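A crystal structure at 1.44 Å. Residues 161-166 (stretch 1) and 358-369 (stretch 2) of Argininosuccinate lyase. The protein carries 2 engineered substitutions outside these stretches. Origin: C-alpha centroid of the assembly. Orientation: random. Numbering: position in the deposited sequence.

Stretch 1, residues 161-166: KEAQPI
Stretch 2, residues 358-369: QYAAENYSTMTD

The contact between residues 161-166 and 358-369 of argininosuccinate lyase exemplifies how an extended strand packs against the loop between two helices: side-chain hydrogen bonds and a shared water join the two stretches, with no conventional backbone-to-backbone hydrogen bond between them. The partners lie at least 197 residues apart in one chain, and together they bury 407 Å².

The strand is extended throughout, apart from a psi of -73° at Ala163. In the second stretch, a helix ends at Glu362, and Asn363 (phi/psi -104/21) is the first residue to leave helical values, although its N still donates to Tyr359 O at 2.9 Å. Tyr364 then takes a positive phi (85/10) and opens a type I turn to Met367, closed by Met367 N to Tyr364 O at 3.2 Å; the next helix starts at Met367. The register is set by Gln164 and Ser365, whose CA atoms approach to 4.4 Å, whereas Pro165 CA and Ala360 CA are 6.0 Å apart.

Glu162 and Ser365 have the most surface covered on their respective sides, and both point their CA-to-CB bonds toward the other stretch. With chi1 m and chi2 t, Glu162 reaches Asn363, also chi1 m, whose ND2 donates to Glu162 OE2 at 3.1 Å. The angle of 177° is almost linear, so the amide is well aimed at the carboxylate. Water 1 extends this link: it lies 2.8 Å from Glu162 OE1 and 2.7 Å from Tyr359 O, either of which it could serve as donor, and accepts from Ser365 N at 2.9 Å. It thereby sits between the acid, the last helical turn and the loop, close to both Glu162 OE1 and Tyr359 O, which are 3.7 Å apart.

At the closest register, backbone contacts are subtler. Ala163 O and Ser365 O, both acceptors, sit 3.3 Å apart and cannot bond to each other. Each instead faces a CA-H group: Gln164 CA lies 3.5 Å from Ser365 O, with a nearly straight angle of 169°, and Ser365 CA lies 3.5 Å from Ala163 O at a more bent 124°. Pro165, in C-gamma exo pucker, adds packing, with CG 3.6 Å from Ser365 OG (chi1 p) and 4.0 Å from Thr366 CG2.

Gln164 starts sideways, but its m, t side chain carries the amide nearer the second helix. There Gln164 NE2 donates a weak hydrogen bond to Thr368 OG1 (chi1 m) at 3.1 Å and 147°, while OE1 is satisfied elsewhere in the structure.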

ATOM      1  N   LYS A 161       2.263  26.660  10.392  1.00 12.69           N
ATOM      2  CA  LYS A 161       2.581  27.907  11.078  1.00 12.57           C
ATOM      3  C   LYS A 161       2.537  29.058  10.081  1.00 12.89           C
ATOM      4  O   LYS A 161       2.909  28.912   8.922  1.00 13.14           O
ATOM      5  CB  LYS A 161       3.978  27.838  11.733  1.00 13.45           C
ATOM      6  CG  LYS A 161       4.021  27.057  13.063  1.00 14.34           C
ATOM      7  CD  LYS A 161       3.134  27.726  14.127  1.00 15.19           C
ATOM      8  CE  LYS A 161       3.703  27.606  15.550  1.00 15.67           C
ATOM      9  NZ  LYS A 161       2.875  28.323  16.563  1.00 16.88           N
ATOM     10  N   GLU A 162       2.078  30.222  10.541  1.00 13.21           N
ATOM     11  CA  GLU A 162       1.972  31.373   9.650  1.00 13.57           C
ATOM     12  C   GLU A 162       3.346  31.753   9.127  1.00 13.21           C
ATOM     13  O   GLU A 162       4.301  31.903   9.907  1.00 13.24           O
ATOM     14  CB  GLU A 162       1.362  32.571  10.380  1.00 13.58           C
ATOM     15  CG  GLU A 162      -0.072  32.360  10.830  1.00 14.10           C
ATOM     16  CD  GLU A 162      -0.792  33.638  11.201  1.00 15.51           C
ATOM     17  OE1 GLU A 162      -0.256  34.728  10.927  1.00 15.38           O
ATOM     18  OE2 GLU A 162      -1.909  33.544  11.778  1.00 15.67           O
ATOM     19  N   ALA A 163       3.442  31.919   7.805  1.00 12.58           N
ATOM     20  CA  ALA A 163       4.725  32.121   7.126  1.00 12.62           C
ATOM     21  C   ALA A 163       4.891  33.548   6.620  1.00 13.57           C
ATOM     22  O   ALA A 163       5.697  34.300   7.181  1.00 14.28           O
ATOM     23  CB  ALA A 163       4.906  31.085   6.013  1.00 12.76           C
ATOM     24  N   GLN A 164       4.188  33.942   5.559  1.00 13.31           N
ATOM     25  CA  GLN A 164       4.298  35.281   4.982  1.00 14.41           C
ATOM     26  C   GLN A 164       2.953  35.675   4.399  1.00 13.81           C
ATOM     27  O   GLN A 164       2.075  34.838   4.183  1.00 13.83           O
ATOM     28  CB  GLN A 164       5.373  35.338   3.894  1.00 16.23           C
ATOM     29  CG  GLN A 164       6.815  35.104   4.371  1.00 16.20           C
ATOM     30  CD  GLN A 164       7.809  35.071   3.222  1.00 16.55           C
ATOM     31  OE1 GLN A 164       7.428  35.073   2.048  1.00 16.76           O
ATOM     32  NE2 GLN A 164       9.095  35.032   3.556  1.00 16.12           N
ATOM     33  N   PRO A 165       2.764  36.971   4.083  1.00 14.31           N
ATOM     34  CA  PRO A 165       1.503  37.402   3.464  1.00 14.88           C
ATOM     35  C   PRO A 165       1.425  37.031   1.988  1.00 15.13           C
ATOM     36  O   PRO A 165       2.392  37.184   1.240  1.00 15.12           O
ATOM     37  CB  PRO A 165       1.524  38.930   3.641  1.00 16.31           C
ATOM     38  CG  PRO A 165       2.543  39.187   4.725  1.00 16.54           C
ATOM     39  CD  PRO A 165       3.578  38.123   4.507  1.00 15.21           C
ATOM     40  N   ILE A 166       0.241  36.554   1.579  1.00 14.70           N
ATOM     41  CA  ILE A 166      -0.088  36.296   0.181  1.00 14.00           C
ATOM     42  C   ILE A 166      -1.498  36.826  -0.058  1.00 14.59           C
ATOM     43  O   ILE A 166      -1.992  37.670   0.695  1.00 14.83           O
ATOM     44  CB  ILE A 166       0.014  34.797  -0.153  1.00 14.01           C
ATOM     45  CG1 ILE A 166      -0.956  33.986   0.703  1.00 13.55           C
ATOM     46  CG2 ILE A 166       1.436  34.300   0.035  1.00 14.16           C
ATOM     47  CD1 ILE A 166      -1.307  32.623   0.105  1.00 13.95           C
ATOM     48  N   GLN A 358      -6.377  40.734   9.462  1.00 16.82           N
ATOM     49  CA  GLN A 358      -5.941  40.919  10.842  1.00 17.47           C
ATOM     50  C   GLN A 358      -4.774  39.999  11.178  1.00 16.63           C
ATOM     51  O   GLN A 358      -3.755  40.438  11.718  1.00 17.40           O
ATOM     52  CB  GLN A 358      -7.099  40.652  11.804  1.00 20.59           C
ATOM     53  CG  GLN A 358      -6.719  40.768  13.263  1.00 28.84           C
ATOM     54  CD  GLN A 358      -7.880  40.499  14.201  1.00 43.45           C
ATOM     55  OE1 GLN A 358      -8.952  40.060  13.779  1.00 37.67           O
ATOM     56  NE2 GLN A 358      -7.671  40.762  15.485  1.00 61.62           N
ATOM     57  N   TYR A 359      -4.914  38.705  10.894  1.00 15.70           N
ATOM     58  CA  TYR A 359      -3.817  37.787  11.157  1.00 15.78           C
ATOM     59  C   TYR A 359      -2.557  38.224  10.417  1.00 16.04           C
ATOM     60  O   TYR A 359      -1.464  38.246  10.991  1.00 16.28           O
ATOM     61  CB  TYR A 359      -4.190  36.376  10.733  1.00 15.93           C
ATOM     62  CG  TYR A 359      -5.213  35.687  11.597  1.00 18.77           C
ATOM     63  CD1 TYR A 359      -5.629  36.218  12.808  1.00 21.71           C
ATOM     64  CD2 TYR A 359      -5.775  34.501  11.190  1.00 17.53           C
ATOM     65  CE1 TYR A 359      -6.575  35.557  13.593  1.00 20.55           C
ATOM     66  CE2 TYR A 359      -6.696  33.838  11.968  1.00 17.14           C
ATOM     67  CZ  TYR A 359      -7.102  34.357  13.152  1.00 18.17           C
ATOM     68  OH  TYR A 359      -8.044  33.684  13.913  1.00 18.84           O
ATOM     69  N   ALA A 360      -2.696  38.582   9.135  1.00 15.43           N
ATOM     70  CA  ALA A 360      -1.523  38.972   8.354  1.00 16.43           C
ATOM     71  C   ALA A 360      -0.814  40.168   8.978  1.00 17.39           C
ATOM     72  O   ALA A 360       0.423  40.243   8.969  1.00 18.01           O
ATOM     73  CB  ALA A 360      -1.922  39.286   6.912  1.00 16.50           C
ATOM     74  N   ALA A 361      -1.581  41.115   9.523  1.00 17.16           N
ATOM     75  CA  ALA A 361      -1.013  42.320  10.096  1.00 17.68           C
ATOM     76  C   ALA A 361      -0.480  42.109  11.506  1.00 18.09           C
ATOM     77  O   ALA A 361       0.448  42.818  11.920  1.00 18.67           O
ATOM     78  CB  ALA A 361      -2.079  43.415  10.156  1.00 18.03           C
ATOM     79  N   GLU A 362      -1.032  41.156  12.252  1.00 18.54           N
ATOM     80  CA  GLU A 362      -0.769  41.061  13.683  1.00 20.18           C
ATOM     81  C   GLU A 362       0.116  39.904  14.116  1.00 20.05           C
ATOM     82  O   GLU A 362       0.764  40.019  15.158  1.00 21.05           O
ATOM     83  CB  GLU A 362      -2.090  40.987  14.464  1.00 21.46           C
ATOM     84  CG  GLU A 362      -2.930  42.231  14.297  1.00 23.03           C
ATOM     85  CD  GLU A 362      -4.167  42.247  15.172  1.00 25.19           C
ATOM     86  OE1 GLU A 362      -4.492  41.211  15.783  1.00 25.79           O
ATOM     87  OE2 GLU A 362      -4.808  43.315  15.252  1.00 26.64           O
ATOM     88  N   ASN A 363       0.185  38.795  13.369  1.00 18.66           N
ATOM     89  CA  ASN A 363       0.755  37.558  13.895  1.00 18.24           C
ATOM     90  C   ASN A 363       2.163  37.233  13.385  1.00 19.30           C
ATOM     91  O   ASN A 363       2.593  36.077  13.465  1.00 20.28           O
ATOM     92  CB  ASN A 363      -0.180  36.384  13.629  1.00 18.46           C
ATOM     93  CG  ASN A 363      -1.452  36.452  14.437  1.00 21.35           C
ATOM     94  OD1 ASN A 363      -1.599  37.286  15.318  1.00 23.08           O
ATOM     95  ND2 ASN A 363      -2.385  35.556  14.138  1.00 22.02           N
ATOM     96  N   TYR A 364       2.894  38.221  12.905  1.00 18.71           N
ATOM     97  CA  TYR A 364       4.348  38.195  12.682  1.00 17.78           C
ATOM     98  C   TYR A 364       4.772  37.597  11.352  1.00 16.50           C
ATOM     99  O   TYR A 364       5.998  37.404  11.143  1.00 16.10           O
ATOM    100  CB  TYR A 364       5.133  37.569  13.843  1.00 18.37           C
ATOM    101  CG  TYR A 364       4.736  38.133  15.195  1.00 20.28           C
ATOM    102  CD1 TYR A 364       5.040  39.439  15.542  1.00 21.98           C
ATOM    103  CD2 TYR A 364       4.026  37.358  16.107  1.00 20.77           C
ATOM    104  CE1 TYR A 364       4.656  39.958  16.766  1.00 22.32           C
ATOM    105  CE2 TYR A 364       3.643  37.868  17.328  1.00 22.07           C
ATOM    106  CZ  TYR A 364       3.965  39.163  17.654  1.00 23.18           C
ATOM    107  OH  TYR A 364       3.582  39.669  18.880  1.00 25.45           O
ATOM    108  N   SER A 365       3.859  37.335  10.423  1.00 15.52           N
ATOM    109  CA  SER A 365       4.255  36.885   9.095  1.00 15.48           C
ATOM    110  C   SER A 365       5.014  37.952   8.306  1.00 16.11           C
ATOM    111  O   SER A 365       5.628  37.619   7.282  1.00 16.03           O
ATOM    112  CB  SER A 365       3.027  36.407   8.318  1.00 15.59           C
ATOM    113  OG  SER A 365       2.244  37.495   7.884  1.00 15.56           O
ATOM    114  N   THR A 366       4.973  39.211   8.730  1.00 16.17           N
ATOM    115  CA  THR A 366       5.708  40.281   8.053  1.00 17.18           C
ATOM    116  C   THR A 366       7.170  40.367   8.472  1.00 18.07           C
ATOM    117  O   THR A 366       7.876  41.270   8.011  1.00 18.99           O
ATOM    118  CB  THR A 366       5.008  41.621   8.310  1.00 18.56           C
ATOM    119  OG1 THR A 366       4.880  41.813   9.727  1.00 18.90           O
ATOM    120  CG2 THR A 366       3.628  41.630   7.661  1.00 18.80           C
ATOM    121  N   MET A 367       7.674  39.453   9.302  1.00 17.51           N
ATOM    122  CA  MET A 367       9.027  39.621   9.820  1.00 18.49           C
ATOM    123  C   MET A 367      10.106  39.401   8.756  1.00 19.23           C
ATOM    124  O   MET A 367      11.206  39.953   8.888  1.00 19.54           O
ATOM    125  CB  MET A 367       9.269  38.711  11.022  1.00 18.40           C
ATOM    126  CG  MET A 367       8.457  39.077  12.244  1.00 19.75           C
ATOM    127  SD  MET A 367       8.814  40.732  12.858  1.00 21.15           S
ATOM    128  CE  MET A 367       7.281  41.575  12.461  1.00 27.96           C
ATOM    129  N   THR A 368       9.835  38.606   7.717  1.00 18.51           N
ATOM    130  CA  THR A 368      10.830  38.463   6.658  1.00 19.09           C
ATOM    131  C   THR A 368      11.087  39.802   5.990  1.00 20.78           C
ATOM    132  O   THR A 368      12.238  40.187   5.765  1.00 19.67           O
ATOM    133  CB  THR A 368      10.397  37.454   5.600  1.00 18.71           C
ATOM    134  OG1 THR A 368      10.265  36.155   6.169  1.00 16.38           O
ATOM    135  CG2 THR A 368      11.465  37.395   4.498  1.00 20.23           C
ATOM    136  N   ASP A 369      10.022  40.545   5.690  1.00 21.44           N
ATOM    137  CA  ASP A 369      10.223  41.845   5.058  1.00 22.58           C
ATOM    138  C   ASP A 369      10.990  42.799   5.961  1.00 21.91           C
ATOM    139  O   ASP A 369      11.801  43.598   5.484  1.00 22.36           O
ATOM    140  CB  ASP A 369       8.907  42.452   4.597  1.00 22.82           C
ATOM    141  CG  ASP A 369       8.533  41.986   3.211  1.00 23.39           C
ATOM    142  OD1 ASP A 369       9.073  40.938   2.795  1.00 23.27           O
ATOM    143  OD2 ASP A 369       7.728  42.665   2.532  1.00 22.56           O
TER
HETATM  144  O   HOH W   1       0.970  37.173  10.414  1.00 15.37           O